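Long-range contacts in glycosyl hydrolases family 2, sugar binding domain protein (Bacteroides uniformis str. 3978 T3 ii, PDB 6D1P), which is a beta-glucuronidase of glycosyl hydrolase family 2 and probably hydrolyses the O-glycosidic bonds of glucuronides: residues F360-H365 with L574-K579; V477-I482 with L509-G514. One frame throughout, in Å; residues are numbered along the deposited sequence.

Contact 1: residues F360-H365 with L574-K579; sequences FIRLGH and LFWTFK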
loop_
_atom_site.group_PDB
_atom_site.type_symbol
_atom_site.label_atom_id
_atom_site.label_comp_id
_atom_site.label_asym_id
_atom_site.label_seq_id
_atom_site.Cartn_x
_atom_site.Cartn_y
_atom_site.Cartn_z
ATOM N N PHE A 360 -32.017 16.380 -16.398
ATOM C CA PHE A 360 -32.246 15.070 -15.822
ATOM C C PHE A 360 -30.894 14.430 -15.537
ATOM O O PHE A 360 -29.961 14.564 -16.331
ATOM C CB PHE A 360 -33.074 14.223 -16.804
ATOM C CG PHE A 360 -33.537 12.901 -16.250
ATOM C CD1 PHE A 360 -33.952 12.785 -14.935
ATOM C CD2 PHE A 360 -33.593 11.782 -17.066
ATOM C CE1 PHE A 360 -34.399 11.567 -14.430
ATOM C CE2 PHE A 360 -34.038 10.564 -16.572
ATOM C CZ PHE A 360 -34.436 10.453 -15.250
ATOM N N ILE A 361 -30.783 13.736 -14.410
ATOM C CA ILE A 361 -29.524 13.085 -14.090
ATOM C C ILE A 361 -29.797 11.822 -13.281
ATOM O O ILE A 361 -30.655 11.804 -12.389
ATOM C CB ILE A 361 -28.577 14.054 -13.350
ATOM C CG1 ILE A 361 -27.198 13.405 -13.137
ATOM C CG2 ILE A 361 -29.211 14.543 -12.039
ATOM C CD1 ILE A 361 -26.135 14.401 -12.658
ATOM N N ARG A 362 -29.073 10.760 -13.626
ATOM C CA ARG A 362 -28.983 9.551 -12.821
ATOM C C ARG A 362 -27.665 9.584 -12.054
ATOM O O ARG A 362 -26.599 9.729 -12.656
ATOM C CB ARG A 362 -29.079 8.303 -13.705
ATOM C CG ARG A 362 -28.921 6.956 -12.988
ATOM C CD ARG A 362 -29.295 5.828 -13.952
ATOM N NE ARG A 362 -28.902 4.479 -13.521
ATOM C CZ ARG A 362 -28.071 3.690 -14.198
ATOM N NH1 ARG A 362 -27.494 4.113 -15.326
ATOM N NH2 ARG A 362 -27.811 2.475 -13.746
ATOM N N LEU A 363 -27.743 9.444 -10.732
ATOM C CA LEU A 363 -26.620 9.735 -9.837
ATOM C C LEU A 363 -25.719 8.508 -9.645
ATOM O O LEU A 363 -25.516 8.018 -8.533
ATOM C CB LEU A 363 -27.148 10.239 -8.497
ATOM C CG LEU A 363 -27.993 11.521 -8.555
ATOM C CD1 LEU A 363 -28.483 11.908 -7.168
ATOM C CD2 LEU A 363 -27.202 12.666 -9.185
ATOM N N GLY A 364 -25.131 8.053 -10.748
ATOM C CA GLY A 364 -24.293 6.882 -10.669
ATOM C C GLY A 364 -25.097 5.688 -10.190
ATOM O O GLY A 364 -26.309 5.585 -10.426
ATOM N N HIS A 365 -24.429 4.799 -9.453
ATOM C CA HIS A 365 -25.035 3.554 -9.013
ATOM C C HIS A 365 -25.212 3.508 -7.501
ATOM O O HIS A 365 -25.164 2.435 -6.896
ATOM C CB HIS A 365 -24.207 2.364 -9.502
ATOM C CG HIS A 365 -24.055 2.312 -10.988
ATOM N ND1 HIS A 365 -25.132 2.410 -11.851
ATOM C CD2 HIS A 365 -22.957 2.194 -11.771
ATOM C CE1 HIS A 365 -24.702 2.329 -13.099
ATOM N NE2 HIS A 365 -23.386 2.202 -13.077
ATOM N N LEU A 574 -30.576 9.226 -20.658
ATOM C CA LEU A 574 -29.424 9.750 -19.927
ATOM C C LEU A 574 -28.177 9.194 -20.590
ATOM O O LEU A 574 -27.935 7.982 -20.534
ATOM C CB LEU A 574 -29.462 9.354 -18.452
ATOM C CG LEU A 574 -30.814 9.567 -17.771
ATOM C CD1 LEU A 574 -31.575 8.233 -17.624
ATOM C CD2 LEU A 574 -30.646 10.248 -16.433
ATOM N N PHE A 575 -27.382 10.052 -21.221
ATOM C CA PHE A 575 -26.135 9.536 -21.754
ATOM C C PHE A 575 -25.168 9.270 -20.608
ATOM O O PHE A 575 -25.288 9.840 -19.521
ATOM C CB PHE A 575 -25.534 10.474 -22.810
ATOM C CG PHE A 575 -24.899 11.731 -22.264
ATOM C CD1 PHE A 575 -25.641 12.909 -22.149
ATOM C CD2 PHE A 575 -23.535 11.765 -21.950
ATOM C CE1 PHE A 575 -25.044 14.091 -21.688
ATOM C CE2 PHE A 575 -22.928 12.928 -21.471
ATOM C CZ PHE A 575 -23.677 14.095 -21.348
ATOM N N TRP A 576 -24.259 8.324 -20.830
ATOM C CA TRP A 576 -23.218 7.969 -19.868
ATOM C C TRP A 576 -21.903 8.391 -20.500
ATOM O O TRP A 576 -21.457 7.777 -21.476
ATOM C CB TRP A 576 -23.235 6.474 -19.550
ATOM C CG TRP A 576 -22.201 6.044 -18.522
ATOM C CD1 TRP A 576 -20.867 5.857 -18.729
ATOM C CD2 TRP A 576 -22.437 5.768 -17.139
ATOM N NE1 TRP A 576 -20.253 5.503 -17.555
ATOM C CE2 TRP A 576 -21.192 5.437 -16.562
ATOM C CE3 TRP A 576 -23.584 5.766 -16.332
ATOM C CZ2 TRP A 576 -21.056 5.081 -15.210
ATOM C CZ3 TRP A 576 -23.455 5.433 -14.989
ATOM C CH2 TRP A 576 -22.193 5.095 -14.437
ATOM N N THR A 577 -21.281 9.432 -19.964
ATOM C CA THR A 577 -21.636 10.057 -18.699
ATOM C C THR A 577 -21.122 11.482 -18.807
ATOM O O THR A 577 -20.499 11.838 -19.824
ATOM C CB THR A 577 -20.998 9.309 -17.464
ATOM O OG1 THR A 577 -21.473 9.884 -16.238
ATOM C CG2 THR A 577 -19.467 9.353 -17.502
ATOM N N PHE A 578 -21.368 12.317 -17.790
ATOM C CA PHE A 578 -20.977 13.722 -17.919
ATOM C C PHE A 578 -19.462 13.880 -17.963
ATOM O O PHE A 578 -18.926 14.590 -18.829
ATOM C CB PHE A 578 -21.556 14.556 -16.779
ATOM C CG PHE A 578 -21.147 16.008 -16.835
ATOM C CD1 PHE A 578 -21.569 16.825 -17.885
ATOM C CD2 PHE A 578 -20.333 16.556 -15.847
ATOM C CE1 PHE A 578 -21.176 18.178 -17.950
ATOM C CE2 PHE A 578 -19.942 17.889 -15.894
ATOM C CZ PHE A 578 -20.353 18.710 -16.950
ATOM N N LYS A 579 -18.756 13.213 -17.041
ATOM C CA LYS A 579 -17.351 13.476 -16.757
ATOM C C LYS A 579 -16.548 12.181 -16.705
ATOM O O LYS A 579 -16.982 11.200 -16.091
ATOM C CB LYS A 579 -17.223 14.230 -15.425
ATOM C CG LYS A 579 -15.841 14.796 -15.142
ATOM C CD LYS A 579 -15.884 15.779 -13.967
ATOM C CE LYS A 579 -16.095 15.021 -12.643
ATOM N NZ LYS A 579 -16.751 15.937 -11.690
#
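This contact lies inside the TIM barrel of the enzyme. Strand 360-362 and the end of strand 572-574 both flank strand 321-329, and their inward side chains meet within the barrel. Phe360 and Leu574 form the apolar part. Phe360 has CG anti to its backbone N (chi1 -172°), which presents one ring face to Leu574. Methyl CD2 of Leu574 sits over that face, 3.7 Å from the centroid of the Phe360 ring and 28° off its normal, a CH-pi contact. Leu574 CD2 also lies 3.3 Å from Arg362 N and touches Arg362 CB. One methyl is thus lodged between a ring and the next inward residue. An alanine in place of Phe360 would remove the ring face under Leu574 CD2 and would probably loosen the packing of this methyl. Further along the strand, past Phe360, the contact turns polar and aromatic. Arg362 runs extended from CG to NE, with its guanidinium in salt bridges to Glu386 and Glu512. Its NH2 lies in plane at the edge of the His365 imidazole, while Glu386 also bonds His365 ND1. These links would fix the rotation of both flat groups. The His365 ring and the six-membered ring of Trp576 are nearly parallel, at 15°, but slid so far that they barely overlap. A cis peptide follows Trp576, a feature known from related TIM-barrel glycosidases. His365 NE2 also bonds a glycerol, and this same nitrogen makes the nearest approach to the indole, 3.4 Å from Trp576 CH2.

Contact 2: residues V477-I482 with L509-G514; sequences VYSPTI and LHAEWG. With SCN (thiocyanate ion), chain I.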
loop_
_atom_site.group_PDB
_atom_site.type_symbol
_atom_site.label_atom_id
_atom_site.label_comp_id
_atom_site.label_asym_id
_atom_site.label_seq_id
_atom_site.Cartn_x
_atom_site.Cartn_y
_atom_site.Cartn_z
ATOM N N VAL A 477 -40.530 1.424 -14.282
ATOM C CA VAL A 477 -39.844 1.924 -15.466
ATOM C C VAL A 477 -38.578 1.109 -15.716
ATOM O O VAL A 477 -37.826 0.799 -14.787
ATOM C CB VAL A 477 -39.518 3.425 -15.331
ATOM C CG1 VAL A 477 -38.854 3.920 -16.592
ATOM C CG2 VAL A 477 -40.791 4.227 -15.050
ATOM N N TYR A 478 -38.331 0.781 -16.980
ATOM C CA TYR A 478 -37.263 -0.137 -17.328
ATOM C C TYR A 478 -36.355 0.458 -18.392
ATOM O O TYR A 478 -36.830 1.093 -19.343
ATOM C CB TYR A 478 -37.809 -1.471 -17.837
ATOM C CG TYR A 478 -36.700 -2.413 -18.199
ATOM C CD1 TYR A 478 -35.970 -3.037 -17.209
ATOM C CD2 TYR A 478 -36.357 -2.648 -19.522
ATOM C CE1 TYR A 478 -34.931 -3.888 -17.515
ATOM C CE2 TYR A 478 -35.318 -3.508 -19.845
ATOM C CZ TYR A 478 -34.605 -4.121 -18.821
ATOM O OH TYR A 478 -33.563 -4.982 -19.081
ATOM N N SER A 479 -35.049 0.229 -18.233
ATOM C CA SER A 479 -34.044 0.580 -19.225
ATOM C C SER A 479 -33.327 -0.682 -19.674
ATOM O O SER A 479 -32.776 -1.404 -18.827
ATOM C CB SER A 479 -33.025 1.573 -18.652
ATOM O OG SER A 479 -32.019 1.850 -19.609
ATOM N N PRO A 480 -33.292 -1.000 -20.960
ATOM C CA PRO A 480 -32.390 -2.069 -21.416
ATOM C C PRO A 480 -31.014 -1.495 -21.674
ATOM O O PRO A 480 -30.767 -0.351 -21.289
ATOM C CB PRO A 480 -33.050 -2.565 -22.699
ATOM C CG PRO A 480 -33.715 -1.288 -23.255
ATOM C CD PRO A 480 -34.153 -0.489 -22.043
ATOM N N THR A 481 -30.120 -2.240 -22.319
ATOM C CA THR A 481 -28.811 -1.718 -22.677
ATOM C C THR A 481 -28.830 -1.419 -24.168
ATOM O O THR A 481 -29.115 -2.305 -24.968
ATOM C CB THR A 481 -27.675 -2.689 -22.300
ATOM O OG1 THR A 481 -26.418 -2.187 -22.773
ATOM C CG2 THR A 481 -27.886 -4.076 -22.876
ATOM N N ILE A 482 -28.555 -0.164 -24.538
ATOM C CA ILE A 482 -28.598 0.273 -25.933
ATOM C C ILE A 482 -27.492 1.294 -26.178
ATOM O O ILE A 482 -27.595 2.449 -25.743
ATOM C CB ILE A 482 -29.963 0.856 -26.334
ATOM C CG1 ILE A 482 -31.056 -0.209 -26.271
ATOM C CG2 ILE A 482 -29.882 1.440 -27.737
ATOM C CD1 ILE A 482 -32.474 0.355 -26.470
ATOM N N LEU A 509 -37.313 3.826 -20.608
ATOM C CA LEU A 509 -36.453 4.972 -20.375
ATOM C C LEU A 509 -35.052 4.538 -20.754
ATOM O O LEU A 509 -34.590 3.498 -20.278
ATOM C CB LEU A 509 -36.530 5.405 -18.909
ATOM C CG LEU A 509 -35.724 6.618 -18.459
ATOM C CD1 LEU A 509 -35.952 7.802 -19.400
ATOM C CD2 LEU A 509 -36.110 6.979 -17.030
ATOM N N HIS A 510 -34.391 5.282 -21.634
ATOM C CA HIS A 510 -33.084 4.840 -22.107
ATOM C C HIS A 510 -31.998 5.375 -21.170
ATOM O O HIS A 510 -31.579 6.528 -21.273
ATOM C CB HIS A 510 -32.843 5.255 -23.549
ATOM C CG HIS A 510 -31.550 4.746 -24.099
ATOM N ND1 HIS A 510 -31.271 4.718 -25.448
ATOM C CD2 HIS A 510 -30.450 4.252 -23.477
ATOM C CE1 HIS A 510 -30.059 4.229 -25.635
ATOM N NE2 HIS A 510 -29.535 3.945 -24.455
ATOM N N ALA A 511 -31.529 4.529 -20.263
ATOM C CA ALA A 511 -30.419 4.868 -19.374
ATOM C C ALA A 511 -29.135 4.284 -19.945
ATOM O O ALA A 511 -29.036 3.062 -20.125
ATOM C CB ALA A 511 -30.658 4.343 -17.958
ATOM N N GLU A 512 -28.182 5.172 -20.256
ATOM C CA GLU A 512 -26.804 4.909 -20.670
ATOM C C GLU A 512 -26.712 4.766 -22.181
ATOM O O GLU A 512 -27.352 3.891 -22.767
ATOM C CB GLU A 512 -26.199 3.670 -19.975
ATOM C CG GLU A 512 -26.140 3.782 -18.467
ATOM C CD GLU A 512 -25.234 2.717 -17.809
ATOM O OE1 GLU A 512 -24.305 2.212 -18.476
ATOM O OE2 GLU A 512 -25.479 2.371 -16.628
ATOM N N TRP A 513 -25.916 5.639 -22.799
ATOM C CA TRP A 513 -25.495 5.585 -24.192
ATOM C C TRP A 513 -24.425 6.646 -24.379
ATOM O O TRP A 513 -24.291 7.562 -23.565
ATOM C CB TRP A 513 -26.651 5.833 -25.167
ATOM C CG TRP A 513 -27.281 7.174 -25.017
ATOM C CD1 TRP A 513 -28.280 7.518 -24.153
ATOM C CD2 TRP A 513 -26.968 8.359 -25.760
ATOM N NE1 TRP A 513 -28.607 8.848 -24.306
ATOM C CE2 TRP A 513 -27.824 9.380 -25.298
ATOM C CE3 TRP A 513 -26.058 8.651 -26.783
ATOM C CZ2 TRP A 513 -27.797 10.666 -25.826
ATOM C CZ3 TRP A 513 -26.026 9.930 -27.295
ATOM C CH2 TRP A 513 -26.886 10.923 -26.817
ATOM N N GLY A 514 -23.691 6.532 -25.477
ATOM C CA GLY A 514 -22.605 7.445 -25.776
ATOM C C GLY A 514 -21.362 6.675 -26.174
ATOM O O GLY A 514 -21.445 5.756 -27.000
HETATM S S SCN I . -25.784 -2.025 -28.204
HETATM C C SCN I . -25.638 -3.032 -26.754
HETATM N N SCN I . -25.433 -3.523 -25.696
HETATM O O HOH W 1 -28.176 1.218 -22.090
#
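Two neighbouring barrel strands meet here, and the direct strand-to-strand bond at the start gives way to side-chain and water-mediated links. Segments 477-482 and 509-514 run in the same general direction, 25° apart. The tight part begins with Val477, whose CG1 packs 3.6 Å from Leu509 CB. Beside it, Leu509 N donates to Tyr478 O at 3.1 Å, approaching from above the carbonyl plane. One step further a side chain takes over from the backbone. Ser479 has OG anti to its own N, pointing across the gap, and Ala511 N donates to this OG at 2.8 Å and 154°. The other close packing is at Ile482. Ile482 CB lies 3.4 Å from His510 CE1, with methyl CG2 close by. The Ile482 carbonyl O sits at the edge of the imidazole and takes a weak bond from His510 NE2 (2.8 Å, 123°). The same NE2 gives a second weak bond to Glu512 O, while ND1 is held by Glu498 of helix 494-503. The imidazole is therefore gripped at both nitrogens, and the carboxylate would probably favour its protonated form. Trp513 CD1 lies over one face of the ring. A buried water bridges the two segments. It accepts from Ile482 N at 2.8 Å and is hydrogen-bonded to Ala511 O at 2.8 Å. Also buried, Glu512 faces the pocket. Its OE1 holds glycerol, probably from the crystallisation liquor, and OE2 forms a salt bridge with Arg362.

The solvent side is loose. Pro480 is partly exposed and Thr481 is exposed. Thr481 OG1 makes a weak bond of 3.4 Å to N of a thiocyanate, probably of the same origin. Neighbouring parallel strands joined through a helix, here 494-503, are typical of the TIM barrel, whose active site lies at the C-terminal ends of the strands.

In the fold
From the N terminus the chain passes beta-sheet domains and barrel strand 321-329 before it reaches strand 360-362, which opens contact 1. It then builds strands 382-386, 420-432 and 462-466 before 477-482. Contact 2 closes a loop of 26 residues, which holds helix 494-503. The chain returns at 574-579, where contact 1 closes a loop of 208 residues. Contact 2 lies wholly within the larger loop, and the two do not cross. They meet directly: Leu574 O and Glu512 N are 2.8 Å apart, as are Trp576 N and Trp513 O, both probable hydrogen bonds. Contact 1 brings the early strand 360-362 beside the last part of the barrel; contact 2 joins two late strands, 477-479 and 510-511.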